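Local coordinates for protein porin (Acinetobacter baumannii AB307-0294, PDB 5DL7) that probably forms a channel across the outer membrane through which small molecules, with vanillate a putative cargo, diffuse into the periplasm, at residues 244-252 and 293-304; 193-203 and 214-223. All coordinates share one frame; numbering follows the deposited sequence.

Contact 1 of 2, residues 244-252 and 293-304; sequences SDVRFFNSE and LPFLSGTESPVV
Arg247 reaches from its strand to the backbone of the loop, where NH1 donates to Pro302 O (3.0 Å, N-H...O 157°). The oxygen lies in the guanidinium plane, while the nitrogen stands well above the plane of the carbonyl. Val304 CA rests over one face of the guanidinium, 3.8 Å above it and offset toward the rim. Next to this, Phe249 brings its far end to the proline ring, CZ to Pro302 CG being 3.5 Å. Nearer the backbone, Leu293 CD1 meets Phe249 CB at 3.8 Å. Further along, Ser251 is small enough for the ring of Pro294 to lie close, CD 3.6 Å from Ser251 OG.

Asp245 sets the rotation of the guanidinium: it takes Arg247 NE on OD1 and NH2 on OD2 (2.9 Å), a side-on salt bridge met from above the carboxylate plane. With the Arg247 chain extended from CG to NE, NH1 is delivered to the loop. Gln225 NE2 hydrogen-bonds both Ser251 OG and Pro294 O, tying strand and loop together. Within the loop, Ser301 CA sits over the centre of the Phe295 ring.

An inward-folded loop of this kind is a familiar feature of porin barrels. Strand 240-253 lies between strands 223-235 and 263-275; Phe227 of the former packs edge-to-face with Phe249, while Ser268 of the latter hydrogen-bonds Val304 N.

Contact 2 of 2, residues 193-203 and 214-223; sequences ATTDSFYTLGG and AYHAELKDIY
Tyr199 OH lies at the edge of the His216 imidazole, in its plane, and accepts a somewhat bent hydrogen bond from NE2 (3.1 Å, 138°). Both residues stand on an antiparallel beta hairpin of the barrel wall, strands 198-206 and 210-219. The two rings are oblique, their planes 56° apart. With ND1 hydrogen-bonded to Gln226, the imidazole is gripped at both nitrogens. Tyr199 CG stands between the backbone N and carbonyl carbon (chi1 80°), which lays the ring across the neighbouring strand, CE2 3.5 Å from Glu218 CB. On the other side of the sheet Leu219 CB lies at the edge of the Phe198 ring, whose CZ touches Ala217 CB at 3.6 Å; the same Leu219 CB lies over the centre of one face of the Tyr223 ring.

Tyr199, Leu201, His216 and Glu218 occupy one face of the hairpin; Phe198, Thr200, Tyr215, Ala217 and Leu219 occupy the more buried one, where Ile134 and Phe164 pack. Gly202 has no side chain, and Tyr215 fills its place: CD1 lies 3.5 Å from Gly202 CA, a cross-strand pairing known as aromatic rescue of glycine.

Thr200 OG1 donates to His216 O (2.7 Å). His216 O also accepts from Leu201 N. The Thr200 hydroxyl is hydrogen-bonded to Thr133 OG1 as well. Beyond the hairpin strands, Ile222 and Tyr223 both face Leu219 in a classic beta bulge, Leu219 O accepting from both amides. The turn is fastened from across by Thr195, whose OG1 donates to Lys220 O (2.6 Å) while CG2 packs on Leu219 CD1. A long lysine chain suits this partly exposed turn, since it can reach across to exposed Asp196: Lys220 NZ bridges to Asp196 OD1 on its syn lone pair, at 3.1 Å.

Overall arrangement
Contact 2 closes before contact 1 opens along the chain, and their centres lie about 13 Å apart. Both belong to the same antiparallel barrel wall: strands 198-206, 210-219, 223-235 and 240-253 follow one another, so the hairpin of contact 2 is separated from the strand of contact 1 by 223-235. One contact zips neighbouring strands; the other presses a loop against the inner side of the wall. They meet at Tyr223, whose OH is 3.6 Å from Phe295 CA, while Leu296 packs on Leu219. Close by, Glu253 and Glu261 bind a calcium ion, about 10 Å from the side chains of Tyr223 and Ser251. Wall and loop together probably shape this part of the channel, as inward-folded loops do in other porins.

Contact 1 of 2, residues 244-252 and 293-304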
loop_
_atom_site.group_PDB
_atom_site.type_symbol
_atom_site.label_atom_id
_atom_site.label_comp_id
_atom_site.label_asym_id
_atom_site.label_seq_id
_atom_site.Cartn_x
_atom_site.Cartn_y
_atom_site.Cartn_z
ATOM N N SER A 244 -17.855 -0.082 -6.856
ATOM C CA SER A 244 -16.935 0.327 -7.980
ATOM C C SER A 244 -15.741 1.009 -7.402
ATOM O O SER A 244 -15.791 1.725 -6.392
ATOM C CB SER A 244 -17.690 1.230 -9.078
ATOM O OG SER A 244 -18.168 2.340 -8.340
ATOM N N ASP A 245 -14.599 0.813 -8.059
ATOM C CA ASP A 245 -13.398 1.561 -7.762
ATOM C C ASP A 245 -12.638 1.629 -9.058
ATOM O O ASP A 245 -12.198 0.558 -9.555
ATOM C CB ASP A 245 -12.575 0.804 -6.769
ATOM C CG ASP A 245 -11.287 1.600 -6.231
ATOM O OD1 ASP A 245 -10.838 2.555 -6.800
ATOM O OD2 ASP A 245 -11.003 1.390 -5.016
ATOM N N VAL A 246 -12.442 2.837 -9.566
ATOM C CA VAL A 246 -11.829 3.024 -10.870
ATOM C C VAL A 246 -10.723 4.035 -10.716
ATOM O O VAL A 246 -10.891 5.061 -10.064
ATOM C CB VAL A 246 -12.849 3.492 -11.959
ATOM C CG1 VAL A 246 -12.224 3.939 -13.248
ATOM C CG2 VAL A 246 -13.923 2.449 -12.227
ATOM N N ARG A 247 -9.587 3.731 -11.337
ATOM C CA ARG A 247 -8.358 4.572 -11.177
ATOM C C ARG A 247 -7.691 4.758 -12.498
ATOM O O ARG A 247 -7.456 3.763 -13.232
ATOM C CB ARG A 247 -7.385 3.934 -10.184
ATOM C CG ARG A 247 -8.006 3.778 -8.813
ATOM C CD ARG A 247 -6.982 3.190 -7.812
ATOM N NE ARG A 247 -7.756 2.681 -6.616
ATOM C CZ ARG A 247 -7.284 2.066 -5.582
ATOM N NH1 ARG A 247 -6.032 1.798 -5.486
ATOM N NH2 ARG A 247 -8.118 1.647 -4.618
ATOM N N PHE A 248 -7.397 6.013 -12.828
ATOM C CA PHE A 248 -6.673 6.336 -14.045
ATOM C C PHE A 248 -5.475 7.185 -13.739
ATOM O O PHE A 248 -5.556 8.187 -12.970
ATOM C CB PHE A 248 -7.569 7.214 -14.906
ATOM C CG PHE A 248 -6.897 7.753 -16.113
ATOM C CD1 PHE A 248 -6.465 6.910 -17.135
ATOM C CD2 PHE A 248 -6.610 9.094 -16.233
ATOM C CE1 PHE A 248 -5.876 7.522 -18.312
ATOM C CE2 PHE A 248 -5.935 9.648 -17.396
ATOM C CZ PHE A 248 -5.587 8.836 -18.370
ATOM N N PHE A 249 -4.314 6.759 -14.274
ATOM C CA PHE A 249 -3.025 7.496 -14.158
ATOM C C PHE A 249 -2.528 7.913 -15.482
ATOM O O PHE A 249 -2.600 7.124 -16.442
ATOM C CB PHE A 249 -1.973 6.590 -13.389
ATOM C CG PHE A 249 -2.296 6.269 -11.994
ATOM C CD1 PHE A 249 -3.047 5.152 -11.752
ATOM C CD2 PHE A 249 -1.810 7.007 -10.996
ATOM C CE1 PHE A 249 -3.398 4.744 -10.464
ATOM C CE2 PHE A 249 -2.107 6.613 -9.655
ATOM C CZ PHE A 249 -2.901 5.491 -9.425
ATOM N N ASN A 250 -1.947 9.077 -15.489
ATOM C CA ASN A 250 -1.234 9.640 -16.665
ATOM C C ASN A 250 0.107 10.126 -16.194
ATOM O O ASN A 250 0.215 10.944 -15.299
ATOM C CB ASN A 250 -2.031 10.828 -17.304
ATOM C CG ASN A 250 -1.390 11.397 -18.549
ATOM O OD1 ASN A 250 -1.230 10.606 -19.491
ATOM N ND2 ASN A 250 -0.985 12.647 -18.553
ATOM N N SER A 251 1.171 9.598 -16.888
ATOM C CA SER A 251 2.549 9.873 -16.416
ATOM C C SER A 251 3.451 10.198 -17.575
ATOM O O SER A 251 3.356 9.581 -18.664
ATOM C CB SER A 251 3.149 8.693 -15.633
ATOM O OG SER A 251 2.295 8.208 -14.583
ATOM N N GLU A 252 4.336 11.146 -17.351
ATOM C CA GLU A 252 5.320 11.628 -18.367
ATOM C C GLU A 252 6.585 11.999 -17.658
ATOM O O GLU A 252 6.572 12.486 -16.548
ATOM C CB GLU A 252 4.717 12.795 -19.183
ATOM C CG GLU A 252 5.539 13.480 -20.100
ATOM C CD GLU A 252 4.858 14.721 -20.891
ATOM O OE1 GLU A 252 5.397 15.073 -21.922
ATOM O OE2 GLU A 252 3.818 15.133 -20.521
ATOM N N LEU A 293 4.002 1.827 -15.589
ATOM C CA LEU A 293 3.556 2.821 -14.622
ATOM C C LEU A 293 4.656 3.171 -13.551
ATOM O O LEU A 293 5.120 2.273 -12.893
ATOM C CB LEU A 293 2.369 2.317 -13.805
ATOM C CG LEU A 293 1.730 3.220 -12.758
ATOM C CD1 LEU A 293 1.128 4.463 -13.365
ATOM C CD2 LEU A 293 0.802 2.445 -11.858
ATOM N N PRO A 294 5.036 4.405 -13.467
ATOM C CA PRO A 294 5.922 4.821 -12.327
ATOM C C PRO A 294 5.159 5.161 -11.089
ATOM O O PRO A 294 4.017 5.604 -11.123
ATOM C CB PRO A 294 6.649 6.103 -12.806
ATOM C CG PRO A 294 5.535 6.747 -13.686
ATOM C CD PRO A 294 4.747 5.604 -14.306
ATOM N N PHE A 295 5.859 4.992 -9.934
ATOM C CA PHE A 295 5.339 5.395 -8.627
ATOM C C PHE A 295 6.499 5.487 -7.637
ATOM O O PHE A 295 7.584 5.016 -8.011
ATOM C CB PHE A 295 4.164 4.479 -8.139
ATOM C CG PHE A 295 4.424 2.981 -8.304
ATOM C CD1 PHE A 295 5.047 2.286 -7.250
ATOM C CD2 PHE A 295 3.990 2.293 -9.456
ATOM C CE1 PHE A 295 5.279 0.958 -7.371
ATOM C CE2 PHE A 295 4.264 0.981 -9.639
ATOM C CZ PHE A 295 4.951 0.300 -8.598
ATOM N N LEU A 296 6.248 5.990 -6.488
ATOM C CA LEU A 296 7.346 6.231 -5.520
ATOM C C LEU A 296 7.973 4.951 -5.062
ATOM O O LEU A 296 7.335 3.900 -4.956
ATOM C CB LEU A 296 6.849 7.134 -4.383
ATOM C CG LEU A 296 6.581 8.536 -4.833
ATOM C CD1 LEU A 296 5.737 9.275 -3.769
ATOM C CD2 LEU A 296 7.832 9.380 -4.996
ATOM N N SER A 297 9.226 5.052 -4.682
ATOM C CA SER A 297 9.987 3.922 -4.108
ATOM C C SER A 297 9.329 3.419 -2.828
ATOM O O SER A 297 8.754 4.201 -2.003
ATOM C CB SER A 297 11.460 4.355 -3.840
ATOM O OG SER A 297 11.495 5.425 -2.877
ATOM N N GLY A 298 9.620 2.157 -2.543
ATOM C CA GLY A 298 9.312 1.541 -1.239
ATOM C C GLY A 298 7.883 1.103 -0.956
ATOM O O GLY A 298 7.462 0.863 0.204
ATOM N N THR A 299 7.100 1.098 -2.051
ATOM C CA THR A 299 5.628 0.917 -1.907
ATOM C C THR A 299 5.067 0.068 -3.124
ATOM O O THR A 299 5.845 -0.275 -3.984
ATOM C CB THR A 299 4.889 2.254 -1.686
ATOM O OG1 THR A 299 3.495 1.977 -1.119
ATOM C CG2 THR A 299 4.918 3.028 -2.842
ATOM N N GLU A 300 3.838 -0.300 -2.897
ATOM C CA GLU A 300 3.078 -1.091 -3.848
ATOM C C GLU A 300 2.598 -0.198 -4.924
ATOM O O GLU A 300 2.395 1.030 -4.808
ATOM C CB GLU A 300 1.895 -1.787 -3.083
ATOM C CG GLU A 300 2.395 -2.955 -2.192
ATOM C CD GLU A 300 3.290 -2.498 -0.952
ATOM O OE1 GLU A 300 2.784 -1.494 -0.290
ATOM O OE2 GLU A 300 4.311 -3.224 -0.780
ATOM N N SER A 301 2.352 -0.793 -6.135
ATOM C CA SER A 301 1.641 0.023 -7.186
ATOM C C SER A 301 0.312 0.526 -6.723
ATOM O O SER A 301 -0.421 -0.150 -5.937
ATOM C CB SER A 301 1.406 -0.937 -8.411
ATOM O OG SER A 301 0.646 -0.208 -9.388
ATOM N N PRO A 302 -0.046 1.721 -7.065
ATOM C CA PRO A 302 -1.280 2.370 -6.646
ATOM C C PRO A 302 -2.569 2.013 -7.357
ATOM O O PRO A 302 -3.607 2.567 -7.070
ATOM C CB PRO A 302 -0.967 3.863 -6.769
ATOM C CG PRO A 302 -0.178 3.868 -8.017
ATOM C CD PRO A 302 0.805 2.683 -7.814
ATOM N N VAL A 303 -2.486 1.023 -8.228
ATOM C CA VAL A 303 -3.638 0.599 -9.041
ATOM C C VAL A 303 -4.602 -0.226 -8.226
ATOM O O VAL A 303 -4.364 -0.611 -7.110
ATOM C CB VAL A 303 -3.074 -0.191 -10.264
ATOM C CG1 VAL A 303 -2.098 0.606 -11.120
ATOM C CG2 VAL A 303 -2.499 -1.507 -9.847
ATOM N N VAL A 304 -5.774 -0.464 -8.820
ATOM C CA VAL A 304 -6.826 -1.015 -8.008
ATOM C C VAL A 304 -6.581 -2.382 -7.493
ATOM O O VAL A 304 -7.058 -2.761 -6.449
ATOM C CB VAL A 304 -8.210 -0.886 -8.726
ATOM C CG1 VAL A 304 -8.391 -1.876 -9.730
ATOM C CG2 VAL A 304 -9.345 -1.302 -7.755
#

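Contact 2 of 2, residues 193-203 and 214-223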
loop_
_atom_site.group_PDB
_atom_site.type_symbol
_atom_site.label_atom_id
_atom_site.label_comp_id
_atom_site.label_asym_id
_atom_site.label_seq_id
_atom_site.Cartn_x
_atom_site.Cartn_y
_atom_site.Cartn_z
ATOM N N ALA A 193 16.155 5.935 -9.244
ATOM C CA ALA A 193 16.719 7.225 -9.057
ATOM C C ALA A 193 16.162 7.934 -7.859
ATOM O O ALA A 193 15.081 7.661 -7.403
ATOM C CB ALA A 193 16.480 8.130 -10.260
ATOM N N THR A 194 16.930 8.891 -7.369
ATOM C CA THR A 194 16.447 9.700 -6.270
ATOM C C THR A 194 16.512 11.157 -6.702
ATOM O O THR A 194 17.226 11.597 -7.622
ATOM C CB THR A 194 17.172 9.490 -4.960
ATOM O OG1 THR A 194 18.520 9.875 -5.216
ATOM C CG2 THR A 194 17.140 8.058 -4.449
ATOM N N THR A 195 15.848 11.984 -5.921
ATOM C CA THR A 195 15.791 13.409 -6.190
ATOM C C THR A 195 15.507 14.214 -4.942
ATOM O O THR A 195 15.318 13.637 -3.888
ATOM C CB THR A 195 14.702 13.654 -7.354
ATOM O OG1 THR A 195 14.843 14.972 -7.884
ATOM C CG2 THR A 195 13.324 13.414 -6.822
ATOM N N ASP A 196 15.406 15.507 -5.051
ATOM C CA ASP A 196 15.248 16.155 -3.809
ATOM C C ASP A 196 13.898 16.621 -3.405
ATOM O O ASP A 196 13.802 17.334 -2.366
ATOM C CB ASP A 196 16.157 17.207 -3.620
ATOM C CG ASP A 196 16.087 18.159 -4.630
ATOM O OD1 ASP A 196 15.115 18.328 -5.296
ATOM O OD2 ASP A 196 17.244 18.677 -4.861
ATOM N N SER A 197 12.907 16.430 -4.254
ATOM C CA SER A 197 11.582 16.817 -3.810
ATOM C C SER A 197 10.461 16.219 -4.623
ATOM O O SER A 197 10.634 15.799 -5.741
ATOM C CB SER A 197 11.529 18.325 -3.669
ATOM O OG SER A 197 11.324 18.846 -4.940
ATOM N N PHE A 198 9.277 16.179 -3.978
ATOM C CA PHE A 198 8.079 15.620 -4.556
ATOM C C PHE A 198 6.952 16.563 -4.051
ATOM O O PHE A 198 6.895 16.914 -2.860
ATOM C CB PHE A 198 7.842 14.221 -4.104
ATOM C CG PHE A 198 6.522 13.621 -4.526
ATOM C CD1 PHE A 198 5.449 13.775 -3.667
ATOM C CD2 PHE A 198 6.275 13.011 -5.757
ATOM C CE1 PHE A 198 4.171 13.379 -4.070
ATOM C CE2 PHE A 198 5.004 12.446 -6.070
ATOM C CZ PHE A 198 3.950 12.638 -5.210
ATOM N N TYR A 199 6.055 16.892 -4.950
ATOM C CA TYR A 199 4.845 17.579 -4.498
ATOM C C TYR A 199 3.607 17.007 -5.204
ATOM O O TYR A 199 3.674 16.417 -6.317
ATOM C CB TYR A 199 4.916 19.025 -4.705
ATOM C CG TYR A 199 4.644 19.542 -6.003
ATOM C CD1 TYR A 199 3.353 19.908 -6.391
ATOM C CD2 TYR A 199 5.629 19.817 -6.917
ATOM C CE1 TYR A 199 3.037 20.231 -7.710
ATOM C CE2 TYR A 199 5.289 20.224 -8.240
ATOM C CZ TYR A 199 4.015 20.437 -8.632
ATOM O OH TYR A 199 3.715 20.772 -9.988
ATOM N N THR A 200 2.481 17.092 -4.461
ATOM C CA THR A 200 1.193 16.666 -5.047
ATOM C C THR A 200 0.087 17.586 -4.464
ATOM O O THR A 200 0.216 18.055 -3.339
ATOM C CB THR A 200 0.886 15.156 -4.842
ATOM O OG1 THR A 200 -0.224 14.732 -5.664
ATOM C CG2 THR A 200 0.691 14.853 -3.432
ATOM N N LEU A 201 -0.917 17.834 -5.303
ATOM C CA LEU A 201 -2.099 18.530 -4.808
ATOM C C LEU A 201 -3.356 18.069 -5.580
ATOM O O LEU A 201 -3.324 17.573 -6.682
ATOM C CB LEU A 201 -1.906 19.998 -4.884
ATOM C CG LEU A 201 -2.039 20.661 -6.151
ATOM C CD1 LEU A 201 -1.874 22.199 -5.926
ATOM C CD2 LEU A 201 -0.952 20.183 -7.114
ATOM N N GLY A 202 -4.494 18.153 -4.873
ATOM C CA GLY A 202 -5.743 17.831 -5.549
ATOM C C GLY A 202 -6.870 17.798 -4.535
ATOM O O GLY A 202 -6.851 18.451 -3.476
ATOM N N GLY A 203 -7.834 17.045 -4.860
ATOM C CA GLY A 203 -9.028 17.004 -4.035
ATOM C C GLY A 203 -9.845 15.728 -4.160
ATOM O O GLY A 203 -9.751 14.994 -5.122
ATOM N N ALA A 214 -9.132 13.677 -7.835
ATOM C CA ALA A 214 -8.241 14.203 -8.898
ATOM C C ALA A 214 -7.012 14.726 -8.156
ATOM O O ALA A 214 -7.108 15.528 -7.278
ATOM C CB ALA A 214 -8.880 15.245 -9.757
ATOM N N TYR A 215 -5.837 14.341 -8.670
ATOM C CA TYR A 215 -4.596 14.860 -8.105
ATOM C C TYR A 215 -3.560 15.009 -9.236
ATOM O O TYR A 215 -3.563 14.300 -10.254
ATOM C CB TYR A 215 -3.951 13.894 -7.067
ATOM C CG TYR A 215 -4.819 13.695 -5.848
ATOM C CD1 TYR A 215 -4.802 14.562 -4.807
ATOM C CD2 TYR A 215 -5.681 12.586 -5.879
ATOM C CE1 TYR A 215 -5.750 14.442 -3.754
ATOM C CE2 TYR A 215 -6.593 12.438 -4.810
ATOM C CZ TYR A 215 -6.603 13.349 -3.830
ATOM O OH TYR A 215 -7.517 13.126 -2.807
ATOM N N HIS A 216 -2.670 15.926 -9.026
ATOM C CA HIS A 216 -1.458 16.147 -9.822
ATOM C C HIS A 216 -0.203 16.001 -8.917
ATOM O O HIS A 216 -0.230 16.413 -7.795
ATOM C CB HIS A 216 -1.437 17.553 -10.524
ATOM C CG HIS A 216 -0.083 17.935 -11.064
ATOM N ND1 HIS A 216 0.423 17.400 -12.228
ATOM C CD2 HIS A 216 0.903 18.690 -10.537
ATOM C CE1 HIS A 216 1.648 17.844 -12.410
ATOM N NE2 HIS A 216 1.943 18.687 -11.460
ATOM N N ALA A 217 0.842 15.450 -9.464
ATOM C CA ALA A 217 2.089 15.207 -8.719
ATOM C C ALA A 217 3.311 15.428 -9.671
ATOM O O ALA A 217 3.256 15.209 -10.886
ATOM C CB ALA A 217 2.217 13.822 -8.188
ATOM N N GLU A 218 4.385 15.871 -9.036
ATOM C CA GLU A 218 5.684 15.994 -9.692
ATOM C C GLU A 218 6.724 15.432 -8.738
ATOM O O GLU A 218 6.972 15.993 -7.683
ATOM C CB GLU A 218 5.985 17.394 -10.137
ATOM C CG GLU A 218 7.345 17.457 -10.824
ATOM C CD GLU A 218 7.734 18.883 -11.207
ATOM O OE1 GLU A 218 7.003 19.471 -11.941
ATOM O OE2 GLU A 218 8.627 19.412 -10.588
ATOM N N LEU A 219 7.487 14.430 -9.265
ATOM C CA LEU A 219 8.756 13.985 -8.590
ATOM C C LEU A 219 9.868 14.621 -9.402
ATOM O O LEU A 219 10.052 14.299 -10.606
ATOM C CB LEU A 219 8.826 12.475 -8.672
ATOM C CG LEU A 219 10.013 11.775 -8.075
ATOM C CD1 LEU A 219 10.079 12.044 -6.571
ATOM C CD2 LEU A 219 9.992 10.303 -8.339
ATOM N N LYS A 220 10.548 15.561 -8.754
ATOM C CA LYS A 220 11.398 16.575 -9.464
ATOM C C LYS A 220 12.445 15.830 -10.328
ATOM O O LYS A 220 13.133 14.919 -9.844
ATOM C CB LYS A 220 12.122 17.414 -8.468
ATOM C CG LYS A 220 12.954 18.504 -9.183
ATOM C CD LYS A 220 13.601 19.314 -8.124
ATOM C CE LYS A 220 14.566 20.370 -8.674
ATOM N NZ LYS A 220 15.573 20.369 -7.551
ATOM N N ASP A 221 12.507 16.151 -11.628
ATOM C CA ASP A 221 13.495 15.624 -12.618
ATOM C C ASP A 221 13.285 14.164 -12.889
ATOM O O ASP A 221 14.180 13.508 -13.480
ATOM C CB ASP A 221 14.905 15.951 -12.061
ATOM C CG ASP A 221 15.266 17.363 -12.193
ATOM O OD1 ASP A 221 14.990 18.000 -13.204
ATOM O OD2 ASP A 221 15.936 17.863 -11.256
ATOM N N ILE A 222 12.139 13.568 -12.537
ATOM C CA ILE A 222 11.809 12.203 -12.762
ATOM C C ILE A 222 10.517 12.039 -13.535
ATOM O O ILE A 222 10.526 11.648 -14.662
ATOM C CB ILE A 222 11.873 11.301 -11.519
ATOM C CG1 ILE A 222 13.303 11.436 -10.860
ATOM C CG2 ILE A 222 11.606 9.879 -11.914
ATOM C CD1 ILE A 222 13.433 10.603 -9.611
ATOM N N TYR A 223 9.406 12.407 -12.921
ATOM C CA TYR A 223 8.101 12.268 -13.635
ATOM C C TYR A 223 7.101 13.304 -13.120
ATOM O O TYR A 223 7.208 13.755 -11.963
ATOM C CB TYR A 223 7.533 10.899 -13.626
ATOM C CG TYR A 223 7.071 10.375 -12.308
ATOM C CD1 TYR A 223 5.842 10.835 -11.766
ATOM C CD2 TYR A 223 7.734 9.476 -11.540
ATOM C CE1 TYR A 223 5.402 10.335 -10.557
ATOM C CE2 TYR A 223 7.272 8.952 -10.342
ATOM C CZ TYR A 223 6.157 9.378 -9.764
ATOM O OH TYR A 223 5.656 8.964 -8.567
#